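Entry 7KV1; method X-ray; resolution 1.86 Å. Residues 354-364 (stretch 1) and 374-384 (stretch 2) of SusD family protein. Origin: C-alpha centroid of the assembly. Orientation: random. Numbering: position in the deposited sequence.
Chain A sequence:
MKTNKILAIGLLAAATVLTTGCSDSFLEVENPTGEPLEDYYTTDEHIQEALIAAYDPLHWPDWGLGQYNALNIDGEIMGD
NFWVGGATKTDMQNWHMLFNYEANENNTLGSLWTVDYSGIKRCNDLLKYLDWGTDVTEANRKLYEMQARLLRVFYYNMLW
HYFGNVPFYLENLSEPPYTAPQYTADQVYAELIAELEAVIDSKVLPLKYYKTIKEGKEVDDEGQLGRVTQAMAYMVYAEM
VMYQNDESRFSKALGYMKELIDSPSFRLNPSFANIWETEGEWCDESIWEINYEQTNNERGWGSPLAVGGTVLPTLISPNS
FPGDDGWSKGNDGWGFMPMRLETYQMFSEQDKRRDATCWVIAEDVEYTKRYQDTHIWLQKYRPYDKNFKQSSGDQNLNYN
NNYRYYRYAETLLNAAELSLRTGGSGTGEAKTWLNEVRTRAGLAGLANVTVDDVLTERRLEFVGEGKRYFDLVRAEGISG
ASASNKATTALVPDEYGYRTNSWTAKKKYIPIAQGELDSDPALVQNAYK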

# COMPACT_ATOMS: atom_id res chain seq x y z
N ARG A 354 5.55 -7.35 -17.73
CA ARG A 354 4.30 -8.04 -18.12
C ARG A 354 4.29 -9.48 -17.60
O ARG A 354 3.32 -9.84 -16.94
CB ARG A 354 4.06 -8.06 -19.62
CG ARG A 354 2.71 -8.67 -19.95
CD ARG A 354 2.39 -8.58 -21.42
NE ARG A 354 3.14 -9.59 -22.14
CZ ARG A 354 3.07 -9.79 -23.45
NH1 ARG A 354 2.30 -9.04 -24.21
NH2 ARG A 354 3.79 -10.75 -24.00
N ASP A 355 5.31 -10.28 -17.89
CA ASP A 355 5.27 -11.70 -17.44
C ASP A 355 5.46 -11.79 -15.91
O ASP A 355 4.89 -12.70 -15.32
CB ASP A 355 6.23 -12.55 -18.27
CG ASP A 355 5.82 -12.73 -19.73
OD1 ASP A 355 4.66 -12.34 -20.13
OD2 ASP A 355 6.67 -13.22 -20.47
N ALA A 356 6.13 -10.85 -15.26
CA ALA A 356 6.28 -10.87 -13.77
C ALA A 356 4.99 -10.38 -13.10
O ALA A 356 4.87 -10.56 -11.86
CB ALA A 356 7.42 -10.01 -13.31
N THR A 357 4.10 -9.76 -13.84
CA THR A 357 2.88 -9.11 -13.27
C THR A 357 1.68 -10.03 -13.50
O THR A 357 0.83 -10.16 -12.60
CB THR A 357 2.70 -7.71 -13.87
OG1 THR A 357 3.80 -6.90 -13.46
CG2 THR A 357 1.40 -7.07 -13.44
N CYS A 358 1.60 -10.61 -14.68
CA CYS A 358 0.40 -11.26 -15.23
C CYS A 358 0.64 -12.76 -15.30
O CYS A 358 1.50 -13.18 -16.09
CB CYS A 358 0.05 -10.70 -16.60
SG CYS A 358 -0.08 -8.90 -16.66
N TRP A 359 -0.06 -13.53 -14.48
CA TRP A 359 -0.09 -15.01 -14.58
C TRP A 359 -1.22 -15.40 -15.53
O TRP A 359 -2.38 -15.23 -15.14
CB TRP A 359 -0.24 -15.62 -13.20
CG TRP A 359 -0.44 -17.10 -13.20
CD1 TRP A 359 -0.10 -18.01 -14.17
CD2 TRP A 359 -1.01 -17.85 -12.11
NE1 TRP A 359 -0.41 -19.27 -13.75
CE2 TRP A 359 -0.96 -19.21 -12.49
CE3 TRP A 359 -1.54 -17.50 -10.87
CZ2 TRP A 359 -1.48 -20.20 -11.68
CZ3 TRP A 359 -2.02 -18.50 -10.04
CH2 TRP A 359 -1.98 -19.83 -10.44
N VAL A 360 -0.88 -15.77 -16.76
CA VAL A 360 -1.88 -16.06 -17.82
C VAL A 360 -2.07 -17.57 -17.82
O VAL A 360 -1.07 -18.30 -18.00
CB VAL A 360 -1.45 -15.57 -19.21
CG1 VAL A 360 -2.44 -16.00 -20.28
CG2 VAL A 360 -1.25 -14.06 -19.25
N ILE A 361 -3.30 -18.03 -17.63
CA ILE A 361 -3.63 -19.48 -17.71
C ILE A 361 -4.21 -19.76 -19.10
O ILE A 361 -5.14 -19.07 -19.49
CB ILE A 361 -4.54 -19.84 -16.53
CG1 ILE A 361 -3.79 -19.52 -15.22
CG2 ILE A 361 -4.99 -21.29 -16.63
CD1 ILE A 361 -4.50 -19.87 -13.96
N ALA A 362 -3.61 -20.69 -19.85
CA ALA A 362 -4.07 -21.12 -21.20
C ALA A 362 -5.57 -21.45 -21.15
O ALA A 362 -6.00 -22.04 -20.13
CB ALA A 362 -3.24 -22.31 -21.64
N GLU A 363 -6.34 -21.08 -22.20
CA GLU A 363 -7.82 -21.28 -22.28
C GLU A 363 -8.14 -22.77 -22.15
O GLU A 363 -9.23 -23.10 -21.65
CB GLU A 363 -8.39 -20.68 -23.58
N ASP A 364 -7.21 -23.65 -22.52
CA ASP A 364 -7.39 -25.12 -22.55
C ASP A 364 -7.31 -25.66 -21.12
O ASP A 364 -7.70 -26.82 -20.95
CB ASP A 364 -6.35 -25.79 -23.46
N THR A 374 -11.03 -14.07 -15.98
CA THR A 374 -10.34 -13.61 -17.21
C THR A 374 -9.28 -14.62 -17.63
O THR A 374 -8.69 -14.42 -18.71
CB THR A 374 -9.66 -12.24 -17.01
OG1 THR A 374 -8.66 -12.35 -16.00
CG2 THR A 374 -10.65 -11.15 -16.63
N HIS A 375 -9.02 -15.63 -16.79
CA HIS A 375 -7.86 -16.57 -16.93
C HIS A 375 -6.56 -15.79 -16.77
O HIS A 375 -5.50 -16.33 -17.17
CB HIS A 375 -7.91 -17.34 -18.27
CG HIS A 375 -8.53 -18.69 -18.13
ND1 HIS A 375 -9.75 -18.87 -17.51
CD2 HIS A 375 -8.09 -19.93 -18.48
CE1 HIS A 375 -10.04 -20.17 -17.49
NE2 HIS A 375 -9.05 -20.83 -18.08
N ILE A 376 -6.61 -14.57 -16.19
CA ILE A 376 -5.38 -13.81 -15.83
C ILE A 376 -5.46 -13.49 -14.34
O ILE A 376 -6.54 -13.08 -13.90
CB ILE A 376 -5.17 -12.53 -16.65
CG1 ILE A 376 -5.43 -12.74 -18.14
CG2 ILE A 376 -3.79 -11.95 -16.38
CD1 ILE A 376 -5.42 -11.46 -18.92
N TRP A 377 -4.32 -13.63 -13.67
CA TRP A 377 -4.18 -13.44 -12.22
C TRP A 377 -2.90 -12.66 -11.96
O TRP A 377 -2.07 -12.54 -12.89
CB TRP A 377 -4.17 -14.79 -11.52
CG TRP A 377 -5.37 -15.64 -11.84
CD1 TRP A 377 -5.48 -16.60 -12.81
CD2 TRP A 377 -6.67 -15.53 -11.24
NE1 TRP A 377 -6.76 -17.10 -12.84
CE2 TRP A 377 -7.50 -16.48 -11.86
CE3 TRP A 377 -7.21 -14.72 -10.24
CZ2 TRP A 377 -8.85 -16.64 -11.51
CZ3 TRP A 377 -8.53 -14.89 -9.88
CH2 TRP A 377 -9.34 -15.83 -10.51
N LEU A 378 -2.72 -12.19 -10.72
CA LEU A 378 -1.50 -11.45 -10.31
C LEU A 378 -0.38 -12.47 -10.06
O LEU A 378 -0.49 -13.29 -9.13
CB LEU A 378 -1.81 -10.61 -9.07
CG LEU A 378 -0.65 -9.80 -8.49
CD1 LEU A 378 -0.17 -8.74 -9.46
CD2 LEU A 378 -1.06 -9.16 -7.17
N GLN A 379 0.68 -12.40 -10.84
CA GLN A 379 1.88 -13.27 -10.70
C GLN A 379 2.68 -12.88 -9.45
O GLN A 379 3.31 -13.75 -8.86
CB GLN A 379 2.68 -13.18 -12.00
CG GLN A 379 4.03 -13.88 -11.92
CD GLN A 379 3.90 -15.38 -12.00
OE1 GLN A 379 3.02 -15.91 -12.67
NE2 GLN A 379 4.81 -16.06 -11.31
N LYS A 380 2.69 -11.61 -9.05
CA LYS A 380 3.65 -11.10 -8.03
C LYS A 380 3.46 -11.86 -6.72
O LYS A 380 4.47 -12.02 -5.98
CB LYS A 380 3.45 -9.60 -7.83
CG LYS A 380 3.96 -8.76 -9.00
CD LYS A 380 3.81 -7.27 -8.78
CE LYS A 380 4.32 -6.46 -9.95
NZ LYS A 380 3.85 -5.06 -9.85
N TYR A 381 2.21 -12.23 -6.39
CA TYR A 381 1.86 -12.88 -5.11
C TYR A 381 1.09 -14.18 -5.38
O TYR A 381 0.29 -14.57 -4.53
CB TYR A 381 1.10 -11.89 -4.20
CG TYR A 381 1.92 -10.69 -3.78
CD1 TYR A 381 2.92 -10.82 -2.82
CD2 TYR A 381 1.66 -9.42 -4.28
CE1 TYR A 381 3.66 -9.72 -2.41
CE2 TYR A 381 2.40 -8.32 -3.88
CZ TYR A 381 3.41 -8.47 -2.93
OH TYR A 381 4.15 -7.41 -2.50
N ARG A 382 1.37 -14.87 -6.49
CA ARG A 382 0.68 -16.12 -6.82
C ARG A 382 1.13 -17.22 -5.85
O ARG A 382 2.22 -17.17 -5.27
CB ARG A 382 0.86 -16.50 -8.29
CG ARG A 382 2.28 -16.89 -8.67
CD ARG A 382 2.21 -17.90 -9.78
NE ARG A 382 1.77 -19.19 -9.27
CZ ARG A 382 1.66 -20.29 -10.00
NH1 ARG A 382 1.91 -20.29 -11.29
NH2 ARG A 382 1.25 -21.40 -9.42
N PRO A 383 0.25 -18.20 -5.59
CA PRO A 383 0.60 -19.31 -4.70
C PRO A 383 1.57 -20.27 -5.41
O PRO A 383 1.39 -20.51 -6.62
CB PRO A 383 -0.74 -20.00 -4.40
CG PRO A 383 -1.57 -19.70 -5.64
CD PRO A 383 -1.12 -18.31 -6.09
N TYR A 384 2.53 -20.76 -4.63
CA TYR A 384 3.48 -21.86 -4.95
C TYR A 384 3.57 -22.83 -3.77
O TYR A 384 3.69 -22.34 -2.65
CB TYR A 384 4.88 -21.30 -5.19
CG TYR A 384 5.03 -20.63 -6.53
CD1 TYR A 384 4.92 -21.36 -7.69
CD2 TYR A 384 5.24 -19.27 -6.63
CE1 TYR A 384 5.05 -20.77 -8.93
CE2 TYR A 384 5.37 -18.66 -7.86
CZ TYR A 384 5.27 -19.41 -9.01
OH TYR A 384 5.37 -18.83 -10.22
O HOH W 1 3.69 -4.25 -12.57

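Trp 359 is the centre of this contact, giving up more area to the other stretch than any other residue. With chi1 near t, its indole shares a face of the small sheet with Trp 377: Trp 359 CE3 lies 3.8 Å from Trp 377 CB, and the two ring planes meet obliquely at 54°. Pro 383 adds an apolar contact, its CD 4.1 Å from Trp 359 CZ3. The guanidinium of Arg 382 lies flat on the indole, centres 3.7 Å apart and planes at 15°, so its cation sits over the pi cloud. Arg 382 NE and NH2 both donate to Pro 383 O, at 3.0 and 2.9 Å. Farther along, Ile 361 CD1 packs 3.6 Å from Trp 377 CD1. On the face of Val 360 and Ile 376 the contact is looser, the two CG2 atoms 4.4 Å apart. Cys 358 points away overall, yet its CB touches Ile 376 CG2 at 4.0 Å.

A short antiparallel ladder carries these side chains. Trp 359 and Trp 377 form its hydrogen-bonded pair, Trp 359 N to Trp 377 O at 2.7 Å and Trp 377 N to Trp 359 O at 2.9 Å. Two more bonds flank the pair: Ile 361 N donates to His 375 O (2.8 Å), and Gln 379 N to Thr 357 O (2.9 Å), a carbonyl at the end of the helix.

Outward, the contact turns polar. The edge of the His 375 ring meets backbone oxygen, with CD2 3.4 Å from Ala 362 O. At the helix end, Gln 379 lays its CB 3.4 Å from Ala 356 O, while its NE2 donates to Tyr 384 OH (3.0 Å). One water joins Thr 357 OG1 and Lys 380 NZ, 2.8 Å from each, donating to the hydroxyl and accepting from Lys 380 NZ.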